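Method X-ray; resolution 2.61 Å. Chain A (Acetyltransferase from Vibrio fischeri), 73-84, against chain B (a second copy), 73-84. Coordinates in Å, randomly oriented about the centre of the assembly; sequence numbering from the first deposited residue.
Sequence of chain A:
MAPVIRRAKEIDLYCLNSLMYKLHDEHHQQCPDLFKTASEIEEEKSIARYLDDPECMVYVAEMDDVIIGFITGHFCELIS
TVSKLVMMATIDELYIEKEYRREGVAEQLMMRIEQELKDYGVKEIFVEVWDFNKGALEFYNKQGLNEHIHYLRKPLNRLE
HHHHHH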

# COMPACT_ATOMS: atom_id res chain seq x y z
N GLY A 73 -7.23 -12.23 7.60
CA GLY A 73 -6.31 -11.37 6.86
C GLY A 73 -5.62 -12.10 5.71
O GLY A 73 -5.56 -13.33 5.72
N HIS A 74 -5.12 -11.36 4.72
CA HIS A 74 -4.43 -12.00 3.59
C HIS A 74 -3.18 -11.27 3.11
O HIS A 74 -3.11 -10.05 3.18
CB HIS A 74 -5.39 -12.18 2.39
CG HIS A 74 -5.71 -10.92 1.64
ND1 HIS A 74 -6.59 -9.97 2.13
CD2 HIS A 74 -5.33 -10.48 0.42
CE1 HIS A 74 -6.73 -9.00 1.24
NE2 HIS A 74 -5.98 -9.28 0.19
N PHE A 75 -2.19 -12.03 2.64
CA PHE A 75 -0.95 -11.45 2.12
C PHE A 75 -1.24 -10.90 0.73
O PHE A 75 -2.09 -11.42 -0.00
CB PHE A 75 0.17 -12.50 2.02
CG PHE A 75 0.74 -12.93 3.34
CD1 PHE A 75 1.26 -11.99 4.23
CD2 PHE A 75 0.74 -14.29 3.71
CE1 PHE A 75 1.78 -12.37 5.46
CE2 PHE A 75 1.26 -14.69 4.94
CZ PHE A 75 1.78 -13.72 5.83
N CYS A 76 -0.54 -9.83 0.36
CA CYS A 76 -0.70 -9.24 -0.96
C CYS A 76 0.61 -8.65 -1.41
O CYS A 76 1.53 -8.44 -0.61
CB CYS A 76 -1.81 -8.19 -1.00
SG CYS A 76 -2.21 -7.43 0.57
N GLU A 77 0.72 -8.39 -2.71
CA GLU A 77 1.95 -7.86 -3.26
C GLU A 77 1.74 -6.66 -4.15
O GLU A 77 0.93 -6.70 -5.08
CB GLU A 77 2.66 -8.93 -4.08
CG GLU A 77 3.45 -9.96 -3.30
CD GLU A 77 4.15 -10.91 -4.25
OE1 GLU A 77 5.25 -11.40 -3.91
OE2 GLU A 77 3.58 -11.15 -5.34
N LEU A 78 2.48 -5.60 -3.85
CA LEU A 78 2.44 -4.40 -4.64
C LEU A 78 3.38 -4.71 -5.81
O LEU A 78 4.61 -4.78 -5.65
CB LEU A 78 2.96 -3.22 -3.83
CG LEU A 78 3.10 -1.90 -4.59
CD1 LEU A 78 1.72 -1.36 -4.92
CD2 LEU A 78 3.87 -0.91 -3.74
N ILE A 79 2.80 -4.94 -6.97
CA ILE A 79 3.54 -5.28 -8.17
C ILE A 79 3.68 -4.08 -9.10
O ILE A 79 2.72 -3.34 -9.35
CB ILE A 79 2.83 -6.44 -8.91
CG1 ILE A 79 2.99 -7.72 -8.09
CG2 ILE A 79 3.38 -6.58 -10.31
CD1 ILE A 79 2.26 -8.93 -8.67
N SER A 80 4.90 -3.90 -9.61
CA SER A 80 5.16 -2.81 -10.52
C SER A 80 5.93 -3.35 -11.72
O SER A 80 6.23 -4.55 -11.82
CB SER A 80 5.98 -1.72 -9.84
OG SER A 80 7.21 -2.21 -9.36
N THR A 81 6.23 -2.46 -12.65
CA THR A 81 6.97 -2.84 -13.84
C THR A 81 8.41 -2.33 -13.74
O THR A 81 9.19 -2.48 -14.68
CB THR A 81 6.32 -2.23 -15.08
OG1 THR A 81 6.31 -0.80 -14.96
CG2 THR A 81 4.91 -2.73 -15.24
N VAL A 82 8.76 -1.75 -12.60
CA VAL A 82 10.10 -1.21 -12.41
C VAL A 82 10.71 -1.51 -11.06
O VAL A 82 11.78 -1.00 -10.73
CB VAL A 82 10.11 0.31 -12.58
CG1 VAL A 82 9.54 0.68 -13.94
CG2 VAL A 82 9.30 0.96 -11.47
N SER A 83 10.04 -2.34 -10.27
CA SER A 83 10.56 -2.68 -8.95
C SER A 83 10.11 -4.07 -8.57
O SER A 83 9.06 -4.54 -9.00
CB SER A 83 10.06 -1.70 -7.89
OG SER A 83 10.56 -0.39 -8.11
N LYS A 84 10.92 -4.71 -7.74
CA LYS A 84 10.59 -6.04 -7.27
C LYS A 84 9.34 -5.91 -6.40
O LYS A 84 9.08 -4.86 -5.80
CB LYS A 84 11.76 -6.62 -6.46
CG LYS A 84 12.43 -7.83 -7.11
CD LYS A 84 13.45 -7.44 -8.18
CE LYS A 84 13.45 -8.43 -9.36
NZ LYS A 84 13.54 -9.88 -8.95
N GLY B 73 7.53 9.19 -10.88
CA GLY B 73 6.62 8.31 -10.18
C GLY B 73 6.11 7.16 -11.05
O GLY B 73 6.15 7.26 -12.28
N HIS B 74 5.64 6.07 -10.44
CA HIS B 74 5.13 4.94 -11.22
C HIS B 74 3.86 4.29 -10.65
O HIS B 74 3.68 4.25 -9.44
CB HIS B 74 6.21 3.85 -11.39
CG HIS B 74 6.49 3.04 -10.16
ND1 HIS B 74 7.22 3.52 -9.10
CD2 HIS B 74 6.18 1.75 -9.85
CE1 HIS B 74 7.36 2.57 -8.19
NE2 HIS B 74 6.74 1.49 -8.62
N PHE B 75 3.00 3.80 -11.54
CA PHE B 75 1.77 3.12 -11.11
C PHE B 75 2.14 1.72 -10.64
O PHE B 75 3.11 1.12 -11.13
CB PHE B 75 0.76 3.00 -12.28
CG PHE B 75 0.11 4.30 -12.67
CD1 PHE B 75 -0.58 5.06 -11.72
CD2 PHE B 75 0.19 4.78 -13.98
CE1 PHE B 75 -1.18 6.27 -12.05
CE2 PHE B 75 -0.41 5.99 -14.35
CZ PHE B 75 -1.10 6.74 -13.37
N CYS B 76 1.39 1.21 -9.67
CA CYS B 76 1.63 -0.14 -9.18
C CYS B 76 0.31 -0.75 -8.75
O CYS B 76 -0.69 -0.06 -8.57
CB CYS B 76 2.63 -0.16 -8.03
SG CYS B 76 2.81 1.37 -7.12
N GLU B 77 0.31 -2.07 -8.59
CA GLU B 77 -0.90 -2.77 -8.22
C GLU B 77 -0.72 -3.73 -7.08
O GLU B 77 0.17 -4.59 -7.11
CB GLU B 77 -1.44 -3.56 -9.42
CG GLU B 77 -2.20 -2.78 -10.46
CD GLU B 77 -2.71 -3.71 -11.54
OE1 GLU B 77 -3.79 -3.43 -12.11
OE2 GLU B 77 -2.02 -4.71 -11.80
N LEU B 78 -1.57 -3.58 -6.08
CA LEU B 78 -1.57 -4.47 -4.94
C LEU B 78 -2.36 -5.68 -5.43
O LEU B 78 -3.58 -5.63 -5.60
CB LEU B 78 -2.27 -3.81 -3.76
CG LEU B 78 -2.45 -4.68 -2.52
CD1 LEU B 78 -1.10 -4.92 -1.88
CD2 LEU B 78 -3.39 -3.99 -1.55
N ILE B 79 -1.65 -6.77 -5.68
CA ILE B 79 -2.23 -8.00 -6.18
C ILE B 79 -2.40 -9.03 -5.07
O ILE B 79 -1.49 -9.26 -4.25
CB ILE B 79 -1.36 -8.58 -7.31
CG1 ILE B 79 -1.48 -7.67 -8.54
CG2 ILE B 79 -1.75 -10.01 -7.61
CD1 ILE B 79 -0.59 -8.08 -9.71
N SER B 80 -3.56 -9.66 -5.05
CA SER B 80 -3.84 -10.68 -4.06
C SER B 80 -4.43 -11.90 -4.75
O SER B 80 -4.61 -11.92 -5.98
CB SER B 80 -4.81 -10.17 -3.00
OG SER B 80 -6.04 -9.76 -3.57
N THR B 81 -4.72 -12.92 -3.96
CA THR B 81 -5.30 -14.13 -4.50
C THR B 81 -6.79 -14.21 -4.13
O THR B 81 -7.46 -15.20 -4.42
CB THR B 81 -4.60 -15.36 -3.92
OG1 THR B 81 -4.72 -15.35 -2.50
CG2 THR B 81 -3.13 -15.35 -4.29
N VAL B 82 -7.30 -13.15 -3.50
CA VAL B 82 -8.69 -13.14 -3.09
C VAL B 82 -9.40 -11.82 -3.35
O VAL B 82 -10.54 -11.63 -2.92
CB VAL B 82 -8.82 -13.43 -1.59
CG1 VAL B 82 -8.16 -14.76 -1.27
CG2 VAL B 82 -8.18 -12.30 -0.78
N SER B 83 -8.74 -10.91 -4.04
CA SER B 83 -9.35 -9.62 -4.34
C SER B 83 -8.82 -9.08 -5.64
O SER B 83 -7.69 -9.38 -6.05
CB SER B 83 -9.04 -8.60 -3.24
OG SER B 83 -9.64 -8.97 -2.00
N LYS B 84 -9.64 -8.29 -6.30
CA LYS B 84 -9.24 -7.68 -7.55
C LYS B 84 -8.10 -6.71 -7.24
O LYS B 84 -8.00 -6.18 -6.13
CB LYS B 84 -10.43 -6.93 -8.18
CG LYS B 84 -10.92 -7.54 -9.50
CD LYS B 84 -11.87 -8.73 -9.29
CE LYS B 84 -11.66 -9.81 -10.36
NZ LYS B 84 -11.66 -9.30 -11.78

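How do the two backbones join? Strand 73-79 of each copy runs antiparallel to its mate, with 165° between their directions, and the exact two-fold axis passes where A:Leu78 faces B:Leu78, their CA atoms 4.0 Å apart. That central pair is not hydrogen-bonded to itself; the bonds lie in the pairs flanking it. A:Glu77 N donates to B:Ile79 O at 2.8 Å, and B:Ile79 N donates to A:Glu77 O at 2.6 Å, both nearly straight. The symmetry repeats this ring between A:Ile79 and B:Glu77, so four bonds stitch the edges into one sheet. The register also brings A:Glu77 O within 3.0 Å of B:Glu77 O; as two acceptors they cannot bond to each other, but each receives an amide N-H and also meets a CA-H, with B:Leu78 CA 3.4 Å from A:Glu77 O.

What do A:Ile79 and B:Ile79, which cover the most surface, do on their face of the sheet? A:Ile79 and B:Ile79 share a face with the side chains of A:Glu77 and B:Glu77. In each isoleucine chi1 is m and chi2 is t, an extended arrangement that carries the terminal methyl to its symmetry mate: A:Ile79 CD1 lies 3.2 Å from B:Ile79 CD1, a very tight apolar contact. The same residue thus serves the join twice, through its backbone N and O and through its side chain.

How do A:Leu78 and B:Leu78 use the other face? CA-to-CB of A:Leu78 points to that face, but the end of the side chain comes nearer to the partner strand. With chi1 t and chi2 p, A:Leu78 CD1 reaches 3.5 Å from B:Cys76 CB, and B:Leu78 CD1 meets A:Cys76 CB at the same distance. Each leucine therefore packs against the cysteine of the other copy, and these buried, apolar contacts flank the axis.

Why do A:His74 and B:His74 matter so far from the central pair? Because the antiparallel course brings each of them alongside the loop that follows the partner strand. The A:His74 ring has B:Val82 CG2 over one face, 3.7 Å from the ring centroid and 15° off the normal, a CH-pi contact in which a methyl rests on the aromatic electrons. At the ring's edge, A:His74 CD2 lies 3.5 Å from B:Ser80 CB. The ring's ND1 is hydrogen-bonded elsewhere in the structure. B:His74 meets A:Val82 and A:Ser80 in the same way, so a histidine contact closes each end of the join.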